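PDB 6MRK: nuclear RNA export factor 2 from Drosophila melanogaster, which acts in ovarian complexes with piwi and Nxt1 that silence transposons co-transcriptionally, and may help export mRNA; this chain carries its NTF2-like domain. Local coordinates for residues A[112-117]-A[126-131]; A[21-26]-A[105-110]; A[36-41]-A[176-181]. All coordinates share one frame; numbering follows the deposited sequence.

Contact 1 of 3, residues A[112-117]-A[126-131]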
loop_
_atom_site.group_PDB
_atom_site.type_symbol
_atom_site.label_atom_id
_atom_site.label_comp_id
_atom_site.label_asym_id
_atom_site.label_seq_id
_atom_site.Cartn_x
_atom_site.Cartn_y
_atom_site.Cartn_z
ATOM N N LEU A 112 12.281 -1.698 -8.911
ATOM C CA LEU A 112 11.480 -1.064 -7.845
ATOM C C LEU A 112 11.099 0.351 -8.245
ATOM O O LEU A 112 12.004 1.127 -8.557
ATOM C CB LEU A 112 12.281 -1.013 -6.544
ATOM C CG LEU A 112 12.577 -2.354 -5.882
ATOM C CD1 LEU A 112 13.283 -2.102 -4.564
ATOM C CD2 LEU A 112 11.311 -3.190 -5.676
ATOM N N GLN A 113 9.812 0.670 -8.119
ATOM C CA GLN A 113 9.288 2.041 -8.298
ATOM C C GLN A 113 8.766 2.533 -6.954
ATOM O O GLN A 113 7.998 1.801 -6.315
ATOM C CB GLN A 113 8.254 2.061 -9.413
ATOM C CG GLN A 113 8.917 1.924 -10.773
ATOM C CD GLN A 113 7.940 1.847 -11.916
ATOM O OE1 GLN A 113 7.832 2.767 -12.728
ATOM N NE2 GLN A 113 7.230 0.731 -11.985
ATOM N N THR A 114 9.204 3.736 -6.585
ATOM C CA THR A 114 9.123 4.360 -5.248
ATOM C C THR A 114 8.087 5.479 -5.327
ATOM O O THR A 114 7.993 6.154 -6.363
ATOM C CB THR A 114 10.538 4.808 -4.852
ATOM O OG1 THR A 114 10.937 3.789 -3.943
ATOM C CG2 THR A 114 10.658 6.198 -4.249
ATOM N N ASP A 115 7.327 5.679 -4.266
ATOM C CA ASP A 115 6.473 6.883 -4.117
ATOM C C ASP A 115 6.539 7.310 -2.658
ATOM O O ASP A 115 5.888 6.660 -1.851
ATOM C CB ASP A 115 5.016 6.626 -4.524
ATOM C CG ASP A 115 4.813 6.277 -5.987
ATOM O OD1 ASP A 115 5.116 5.118 -6.347
ATOM O OD2 ASP A 115 4.355 7.162 -6.759
ATOM N N VAL A 116 7.311 8.341 -2.328
ATOM C CA VAL A 116 7.290 8.925 -0.957
ATOM C C VAL A 116 6.200 9.988 -0.947
ATOM O O VAL A 116 6.288 10.901 -1.744
ATOM C CB VAL A 116 8.649 9.510 -0.533
ATOM C CG1 VAL A 116 8.578 10.033 0.890
ATOM C CG2 VAL A 116 9.783 8.501 -0.676
ATOM N N MET A 117 5.198 9.855 -0.090
ATOM C CA MET A 117 3.944 10.631 -0.230
ATOM C C MET A 117 3.818 11.656 0.896
ATOM O O MET A 117 3.138 12.659 0.660
ATOM C CB MET A 117 2.726 9.708 -0.214
ATOM C CG MET A 117 2.815 8.574 -1.232
ATOM S SD MET A 117 2.585 9.037 -2.980
ATOM C CE MET A 117 1.180 10.147 -2.886
ATOM N N ILE A 126 5.475 5.765 2.608
ATOM C CA ILE A 126 6.398 5.354 1.518
ATOM C C ILE A 126 5.918 4.050 0.884
ATOM O O ILE A 126 5.645 3.091 1.586
ATOM C CB ILE A 126 7.846 5.307 2.032
ATOM C CG1 ILE A 126 8.725 4.385 1.194
ATOM C CG2 ILE A 126 7.910 4.929 3.493
ATOM C CD1 ILE A 126 10.192 4.723 1.317
ATOM N N TYR A 127 5.773 4.069 -0.428
ATOM C CA TYR A 127 5.214 2.951 -1.213
ATOM C C TYR A 127 6.313 2.475 -2.144
ATOM O O TYR A 127 7.089 3.298 -2.596
ATOM C CB TYR A 127 3.984 3.366 -2.025
ATOM C CG TYR A 127 2.869 4.016 -1.250
ATOM C CD1 TYR A 127 2.598 3.704 0.072
ATOM C CD2 TYR A 127 2.046 4.939 -1.855
ATOM C CE1 TYR A 127 1.549 4.286 0.770
ATOM C CE2 TYR A 127 0.978 5.521 -1.183
ATOM C CZ TYR A 127 0.729 5.195 0.137
ATOM O OH TYR A 127 -0.290 5.802 0.806
ATOM N N VAL A 128 6.380 1.179 -2.385
ATOM C CA VAL A 128 7.323 0.585 -3.368
ATOM C C VAL A 128 6.510 -0.389 -4.232
ATOM O O VAL A 128 5.640 -1.087 -3.697
ATOM C CB VAL A 128 8.514 -0.069 -2.645
ATOM C CG1 VAL A 128 8.106 -1.317 -1.888
ATOM C CG2 VAL A 128 9.651 -0.391 -3.585
ATOM N N ALA A 129 6.714 -0.366 -5.543
ATOM C CA ALA A 129 6.150 -1.346 -6.494
ATOM C C ALA A 129 7.334 -2.046 -7.156
ATOM O O ALA A 129 8.269 -1.351 -7.624
ATOM C CB ALA A 129 5.270 -0.641 -7.501
ATOM N N GLY A 130 7.342 -3.367 -7.169
ATOM C CA GLY A 130 8.491 -4.079 -7.753
ATOM C C GLY A 130 8.168 -5.499 -8.157
ATOM O O GLY A 130 6.969 -5.835 -8.314
ATOM N N LEU A 131 9.226 -6.285 -8.331
ATOM C CA LEU A 131 9.148 -7.698 -8.732
ATOM C C LEU A 131 10.038 -8.468 -7.767
ATOM O O LEU A 131 11.150 -7.984 -7.454
ATOM C CB LEU A 131 9.611 -7.824 -10.185
ATOM C CG LEU A 131 9.778 -9.255 -10.689
ATOM C CD1 LEU A 131 9.062 -9.462 -12.016
ATOM C CD2 LEU A 131 11.251 -9.634 -10.808
#
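Four backbone hydrogen bonds join residues 112-117 and 126-131 as antiparallel strands of a beta hairpin. Gln113 and Ala129 form one hydrogen-bonded pair: Gln113 N reaches Ala129 O at 2.6 Å, almost along the C=O axis, and Ala129 N returns the bond to Gln113 O. The second such pair is Asp115 with Tyr127. Here Asp115 N meets Tyr127 O at 2.9 Å from above the carbonyl plane, as Tyr127 N does at Asp115 O.

Apolar side chains meet beside the backbone bonds. Leu112 CD2 settles 3.6 Å from Gly130 CA, an approach made easy by the missing side chain. The Leu112 side chain also crosses that of Val128 obliquely, CD2 to CG2 3.9 Å. Further along, Val116 CG2 faces Ile126 CD1 at 4.3 Å; branched residues suit an extended strand.

On the face of Gln113, Asp115 and Ala129, the Tyr127 ring is met by Met117 in a Met-aromatic contact. The methionine chain bends at chi2 (-73°) and chi3 (-44°), so that CG lies 3.6 Å from Tyr127 CE2 and SD approaches the ring obliquely.

Beyond the two strands, the chain of another protein offers buried Asp115 a basic side chain for a salt bridge and a polar one for a hydrogen bond, and packs on Tyr127. On the face of Thr114, Val116 and Val128 lies helix 12-27, through Val15 and Leu19, while strands 5-6 and 152-166 flank the hairpin.

Contact 2 of 3, residues A[21-26]-A[105-110]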
loop_
_atom_site.group_PDB
_atom_site.type_symbol
_atom_site.label_atom_id
_atom_site.label_comp_id
_atom_site.label_asym_id
_atom_site.label_seq_id
_atom_site.Cartn_x
_atom_site.Cartn_y
_atom_site.Cartn_z
ATOM N N ASN A 21 17.058 -1.569 3.055
ATOM C CA ASN A 21 17.600 -2.404 4.164
ATOM C C ASN A 21 16.503 -3.356 4.654
ATOM O O ASN A 21 16.759 -4.570 4.762
ATOM C CB ASN A 21 18.172 -1.569 5.314
ATOM C CG ASN A 21 19.552 -1.021 5.009
ATOM O OD1 ASN A 21 20.338 -1.647 4.303
ATOM N ND2 ASN A 21 19.856 0.158 5.513
ATOM N N TYR A 22 15.322 -2.817 4.944
ATOM C CA TYR A 22 14.115 -3.580 5.353
ATOM C C TYR A 22 13.802 -4.712 4.361
ATOM O O TYR A 22 13.543 -5.821 4.804
ATOM C CB TYR A 22 12.886 -2.671 5.426
ATOM C CG TYR A 22 11.663 -3.466 5.770
ATOM C CD1 TYR A 22 11.031 -4.229 4.803
ATOM C CD2 TYR A 22 11.237 -3.573 7.079
ATOM C CE1 TYR A 22 9.952 -5.039 5.116
ATOM C CE2 TYR A 22 10.156 -4.375 7.413
ATOM C CZ TYR A 22 9.507 -5.114 6.428
ATOM O OH TYR A 22 8.425 -5.906 6.718
ATOM N N LEU A 23 13.747 -4.423 3.058
ATOM C CA LEU A 23 13.485 -5.435 1.999
ATOM C C LEU A 23 14.574 -6.507 2.037
ATOM O O LEU A 23 14.229 -7.694 2.045
ATOM C CB LEU A 23 13.434 -4.749 0.630
ATOM C CG LEU A 23 12.039 -4.436 0.095
ATOM C CD1 LEU A 23 11.050 -4.164 1.202
ATOM C CD2 LEU A 23 12.066 -3.257 -0.848
ATOM N N ARG A 24 15.850 -6.120 2.064
ATOM C CA ARG A 24 16.954 -7.107 2.086
ATOM C C ARG A 24 16.812 -8.013 3.309
ATOM O O ARG A 24 17.145 -9.187 3.186
ATOM C CB ARG A 24 18.316 -6.421 2.065
ATOM C CG ARG A 24 18.850 -6.198 0.657
ATOM C CD ARG A 24 19.980 -5.178 0.649
ATOM N NE ARG A 24 20.378 -4.694 -0.678
ATOM C CZ ARG A 24 20.409 -3.412 -1.065
ATOM N NH1 ARG A 24 20.051 -2.437 -0.244
ATOM N NH2 ARG A 24 20.813 -3.106 -2.288
ATOM N N GLU A 25 16.337 -7.501 4.439
ATOM C CA GLU A 25 16.292 -8.273 5.705
ATOM C C GLU A 25 15.024 -9.122 5.795
ATOM O O GLU A 25 15.011 -10.038 6.632
ATOM C CB GLU A 25 16.368 -7.326 6.890
ATOM C CG GLU A 25 16.636 -8.032 8.201
ATOM C CD GLU A 25 17.223 -7.103 9.256
ATOM O OE1 GLU A 25 17.413 -5.889 8.953
ATOM O OE2 GLU A 25 17.491 -7.583 10.376
ATOM N N PHE A 26 13.983 -8.812 5.013
ATOM C CA PHE A 26 12.756 -9.638 4.910
ATOM C C PHE A 26 13.107 -10.888 4.107
ATOM O O PHE A 26 12.592 -11.960 4.428
ATOM C CB PHE A 26 11.604 -8.861 4.266
ATOM C CG PHE A 26 10.332 -9.658 4.141
ATOM C CD1 PHE A 26 9.467 -9.771 5.216
ATOM C CD2 PHE A 26 10.011 -10.324 2.964
ATOM C CE1 PHE A 26 8.307 -10.526 5.123
ATOM C CE2 PHE A 26 8.842 -11.068 2.865
ATOM C CZ PHE A 26 7.995 -11.171 3.949
ATOM N N VAL A 105 11.913 -14.964 -0.227
ATOM C CA VAL A 105 11.893 -14.163 -1.482
ATOM C C VAL A 105 13.312 -13.671 -1.761
ATOM O O VAL A 105 14.177 -13.854 -0.906
ATOM C CB VAL A 105 10.883 -12.997 -1.401
ATOM C CG1 VAL A 105 9.466 -13.484 -1.136
ATOM C CG2 VAL A 105 11.292 -11.957 -0.366
ATOM N N THR A 106 13.505 -13.150 -2.966
ATOM C CA THR A 106 14.616 -12.284 -3.426
ATOM C C THR A 106 13.946 -11.166 -4.236
ATOM O O THR A 106 13.329 -11.480 -5.258
ATOM C CB THR A 106 15.620 -13.097 -4.258
ATOM O OG1 THR A 106 16.264 -14.031 -3.389
ATOM C CG2 THR A 106 16.687 -12.272 -4.932
ATOM N N HIS A 107 14.007 -9.918 -3.779
ATOM C CA HIS A 107 13.473 -8.758 -4.533
ATOM C C HIS A 107 14.417 -8.432 -5.693
ATOM O O HIS A 107 15.638 -8.518 -5.508
ATOM C CB HIS A 107 13.287 -7.547 -3.611
ATOM C CG HIS A 107 12.454 -7.810 -2.409
ATOM N ND1 HIS A 107 12.943 -8.502 -1.326
ATOM C CD2 HIS A 107 11.194 -7.433 -2.099
ATOM C CE1 HIS A 107 12.011 -8.567 -0.398
ATOM N NE2 HIS A 107 10.920 -7.911 -0.842
ATOM N N ASP A 108 13.867 -8.011 -6.829
ATOM C CA ASP A 108 14.650 -7.464 -7.968
ATOM C C ASP A 108 14.755 -5.946 -7.768
ATOM O O ASP A 108 13.858 -5.220 -8.194
ATOM C CB ASP A 108 14.026 -7.895 -9.300
ATOM C CG ASP A 108 14.649 -7.263 -10.540
ATOM O OD1 ASP A 108 15.593 -6.465 -10.395
ATOM O OD2 ASP A 108 14.164 -7.551 -11.650
ATOM N N PHE A 109 15.826 -5.466 -7.148
ATOM C CA PHE A 109 15.939 -4.054 -6.703
ATOM C C PHE A 109 15.943 -3.099 -7.886
ATOM O O PHE A 109 15.539 -1.954 -7.712
ATOM C CB PHE A 109 17.183 -3.853 -5.842
ATOM C CG PHE A 109 16.940 -4.316 -4.432
ATOM C CD1 PHE A 109 17.146 -5.635 -4.062
ATOM C CD2 PHE A 109 16.391 -3.447 -3.509
ATOM C CE1 PHE A 109 16.856 -6.055 -2.776
ATOM C CE2 PHE A 109 16.105 -3.871 -2.223
ATOM C CZ PHE A 109 16.326 -5.173 -1.863
ATOM N N HIS A 110 16.392 -3.562 -9.046
ATOM C CA HIS A 110 16.372 -2.782 -10.313
ATOM C C HIS A 110 14.929 -2.479 -10.739
ATOM O O HIS A 110 14.732 -1.550 -11.532
ATOM C CB HIS A 110 17.089 -3.548 -11.428
ATOM C CG HIS A 110 18.578 -3.479 -11.362
ATOM N ND1 HIS A 110 19.378 -3.809 -12.448
ATOM C CD2 HIS A 110 19.416 -3.125 -10.361
ATOM C CE1 HIS A 110 20.645 -3.660 -12.117
ATOM N NE2 HIS A 110 20.696 -3.245 -10.837
#
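Helix segment 21-26 packs roughly antiparallel to strand 105-107, the axes 153° apart in direction and 8.2 Å apart at closest approach. The packed part is centred on His107, whose rotamer turns the imidazole toward the helix. Leu23 CG sits over one face of this ring, displaced toward the rim, in a CH-pi contact 3.9 Å from the ring centroid; the two side chains cross at about a right angle. At the Val105 end, Phe26 has CG anti to the backbone N (chi1 -180°), so that its ring reaches toward the strand and takes Val105 CG2 at its edge, 3.9 Å from CD2. The apolar Leu23, Phe26 and Val105 need no polar partner when buried, while the flat imidazole of His107 offers Leu23 a face.

Toward solvent the contact thins out to two side chains, the exposed Arg24 and the partly exposed Phe109. The arginine, extended from CG to NE, lies flat on the phenyl ring with the planes 10° apart and CZ over the face, 4.5 Å from the centroid, a cation-pi stack. Its aliphatic part helps too, since Arg24 CG lies 3.7 Å from Phe109 CZ. Leu23 CB comes within 3.8 Å of the same CZ, so this one ring joins the outer stack to the core.

The contact thus rests on van der Waals and CH-pi contacts inside and on a cation-pi stack, with its electrostatic share, outside. Nearby, the backbone N of His107 is hydrogen-bonded to Glu27 OE2, just beyond the helical segment, and the Phe26 ring makes cation-pi contacts with Arg32 and Arg158. The exposed arginine, whose NH1 also makes a weak hydrogen bond to Glu20 O, probably stays charged, so the stack can form at the surface without burying the charge.

Contact 3 of 3, residues A[36-41]-A[176-181]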
loop_
_atom_site.group_PDB
_atom_site.type_symbol
_atom_site.label_atom_id
_atom_site.label_comp_id
_atom_site.label_asym_id
_atom_site.label_seq_id
_atom_site.Cartn_x
_atom_site.Cartn_y
_atom_site.Cartn_z
ATOM N N TYR A 36 11.473 -7.456 14.132
ATOM C CA TYR A 36 10.656 -7.178 15.340
ATOM C C TYR A 36 10.895 -5.717 15.745
ATOM O O TYR A 36 9.968 -5.100 16.293
ATOM C CB TYR A 36 10.948 -8.183 16.468
ATOM C CG TYR A 36 10.112 -7.979 17.711
ATOM C CD1 TYR A 36 8.752 -8.267 17.728
ATOM C CD2 TYR A 36 10.674 -7.450 18.864
ATOM C CE1 TYR A 36 7.980 -8.045 18.856
ATOM C CE2 TYR A 36 9.919 -7.231 20.005
ATOM C CZ TYR A 36 8.569 -7.522 19.996
ATOM O OH TYR A 36 7.836 -7.312 21.123
ATOM N N LYS A 37 12.078 -5.175 15.426
ATOM C CA LYS A 37 12.534 -3.835 15.887
ATOM C C LYS A 37 11.718 -2.719 15.245
ATOM O O LYS A 37 11.637 -1.677 15.860
ATOM C CB LYS A 37 14.014 -3.597 15.584
ATOM C CG LYS A 37 14.412 -3.780 14.130
ATOM C CD LYS A 37 15.778 -3.231 13.781
ATOM C CE LYS A 37 16.429 -3.994 12.647
ATOM N NZ LYS A 37 17.900 -3.878 12.704
ATOM N N TYR A 38 11.166 -2.895 14.050
ATOM C CA TYR A 38 10.477 -1.783 13.337
ATOM C C TYR A 38 9.056 -1.608 13.853
ATOM O O TYR A 38 8.474 -0.541 13.653
ATOM C CB TYR A 38 10.319 -2.022 11.837
ATOM C CG TYR A 38 11.600 -2.136 11.061
ATOM C CD1 TYR A 38 12.335 -1.020 10.704
ATOM C CD2 TYR A 38 12.076 -3.373 10.682
ATOM C CE1 TYR A 38 13.518 -1.144 9.992
ATOM C CE2 TYR A 38 13.253 -3.514 9.973
ATOM C CZ TYR A 38 13.966 -2.395 9.616
ATOM O OH TYR A 38 15.116 -2.571 8.917
ATOM N N TYR A 39 8.486 -2.668 14.408
ATOM C CA TYR A 39 7.036 -2.740 14.699
ATOM C C TYR A 39 6.861 -2.348 16.159
ATOM O O TYR A 39 7.818 -2.334 16.929
ATOM C CB TYR A 39 6.465 -4.109 14.295
ATOM C CG TYR A 39 6.455 -4.349 12.806
ATOM C CD1 TYR A 39 5.385 -3.936 12.029
ATOM C CD2 TYR A 39 7.527 -4.945 12.166
ATOM C CE1 TYR A 39 5.369 -4.123 10.652
ATOM C CE2 TYR A 39 7.526 -5.144 10.791
ATOM C CZ TYR A 39 6.445 -4.729 10.031
ATOM O OH TYR A 39 6.443 -4.904 8.682
ATOM N N SER A 40 5.650 -1.983 16.512
ATOM C CA SER A 40 5.326 -1.536 17.875
ATOM C C SER A 40 4.013 -2.195 18.293
ATOM O O SER A 40 3.425 -2.926 17.489
ATOM C CB SER A 40 5.246 -0.062 17.915
ATOM O OG SER A 40 3.920 0.328 17.637
ATOM N N GLU A 41 3.579 -1.903 19.511
ATOM C CA GLU A 41 2.433 -2.541 20.202
ATOM C C GLU A 41 1.154 -2.196 19.422
ATOM O O GLU A 41 0.194 -2.998 19.456
ATOM C CB GLU A 41 2.417 -2.040 21.654
ATOM C CG GLU A 41 3.751 -2.215 22.412
ATOM C CD GLU A 41 4.940 -1.266 22.164
ATOM O OE1 GLU A 41 4.960 -0.527 21.147
ATOM O OE2 GLU A 41 5.880 -1.277 22.989
ATOM N N ARG A 176 17.086 9.495 15.078
ATOM C CA ARG A 176 15.715 9.003 14.785
ATOM C C ARG A 176 15.720 7.480 14.648
ATOM O O ARG A 176 16.538 6.942 13.910
ATOM C CB ARG A 176 15.161 9.693 13.537
ATOM C CG ARG A 176 14.357 10.951 13.844
ATOM C CD ARG A 176 14.449 11.992 12.744
ATOM N NE ARG A 176 14.433 11.395 11.414
ATOM C CZ ARG A 176 14.118 12.034 10.296
ATOM N NH1 ARG A 176 14.136 11.378 9.149
ATOM N NH2 ARG A 176 13.772 13.310 10.317
ATOM N N ARG A 177 14.830 6.825 15.380
ATOM C CA ARG A 177 14.482 5.397 15.193
ATOM C C ARG A 177 13.214 5.366 14.331
ATOM O O ARG A 177 12.290 6.191 14.561
ATOM C CB ARG A 177 14.344 4.712 16.558
ATOM C CG ARG A 177 13.665 3.349 16.523
ATOM C CD ARG A 177 14.259 2.307 17.462
ATOM N NE ARG A 177 14.331 2.715 18.865
ATOM C CZ ARG A 177 15.452 2.836 19.585
ATOM N NH1 ARG A 177 16.637 2.582 19.049
ATOM N NH2 ARG A 177 15.379 3.215 20.849
ATOM N N LEU A 178 13.203 4.503 13.321
ATOM C CA LEU A 178 12.036 4.358 12.421
ATOM C C LEU A 178 11.126 3.307 13.038
ATOM O O LEU A 178 11.645 2.265 13.472
ATOM C CB LEU A 178 12.487 3.959 11.017
ATOM C CG LEU A 178 11.385 4.054 9.963
ATOM C CD1 LEU A 178 11.897 4.715 8.694
ATOM C CD2 LEU A 178 10.794 2.688 9.642
ATOM N N LYS A 179 9.833 3.594 13.120
ATOM C CA LYS A 179 8.849 2.576 13.541
ATOM C C LYS A 179 7.810 2.474 12.437
ATOM O O LYS A 179 7.438 3.517 11.898
ATOM C CB LYS A 179 8.195 2.933 14.882
ATOM C CG LYS A 179 8.986 2.619 16.152
ATOM C CD LYS A 179 9.719 1.308 16.142
ATOM C CE LYS A 179 9.496 0.501 17.397
ATOM N NZ LYS A 179 10.489 -0.590 17.498
ATOM N N ILE A 180 7.364 1.262 12.125
ATOM C CA ILE A 180 6.225 1.063 11.191
ATOM C C ILE A 180 4.926 1.062 11.997
ATOM O O ILE A 180 4.802 0.303 12.965
ATOM C CB ILE A 180 6.390 -0.201 10.338
ATOM C CG1 ILE A 180 7.716 -0.192 9.580
ATOM C CG2 ILE A 180 5.215 -0.316 9.388
ATOM C CD1 ILE A 180 8.151 -1.552 9.130
ATOM N N ALA A 181 4.007 1.920 11.589
ATOM C CA ALA A 181 2.678 2.089 12.197
ATOM C C ALA A 181 1.659 1.301 11.371
ATOM O O ALA A 181 0.804 0.646 11.968
ATOM C CB ALA A 181 2.365 3.561 12.240
#
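Ile180 buries the largest area in this contact, packed by Tyr38 and Tyr39. Its backbone N donates to Tyr38 O at 2.6 Å, with the donor in the carbonyl plane. With CG1 anti to the carbonyl carbon (chi1 -55°) and the chain extended beyond it, CD1 is carried to 3.5 Å from Tyr38 CB. The same methyl lies over one face of the Tyr39 ring, 4.1 Å from its centroid, a CH-pi contact. The slim end of isoleucine suits a tyrosine face, while the Tyr39 hydroxyl reaches on to Tyr22. Leu178 CD2 adds a looser apolar touch at Tyr38 CD1. Lys179 folds back along the loop; the weak bond from its NZ to Tyr39 O is less certain.

Further out, helix 12-27 probably helps position the tyrosines: Tyr22 OH is hydrogen-bonded to Tyr39 OH, and its ring meets that of Tyr38. Ser40 N bonds to Ser43 OG, and Asn42 N to Ser40 OG. At Ala181, where the strand turns a corner, the backbone bonds to both Ile44 and Val161. The loop thus leads into strand 44-49, parallel neighbour of strand 176-188 in the strongly bent sheet of the NTF2-like fold.

In the fold
All three contacts belong to one NTF2-like domain and reach the same sheet. Contacts 1 and 2 share strand 104-119, their centres about 12 Å apart; Leu131 O lies 2.8 Å from Asp108 N, a probable hydrogen bond, and Leu112 CD1 packs on Leu23 CD2. Contact 3 lies about 18 Å from contact 2, centre to centre, yet touches it through Tyr22, whose CE2 lies 3.9 Å from Ile180 CD1. Contacts 1 and 3 do not touch, being about 7 Å apart at their nearest atoms. Helix 12-27 links all three. The partner protein meets contact 1 and, at Ala181, contact 3, but not contact 2, consistent with NTF2-like heterodimerisation through the sheet.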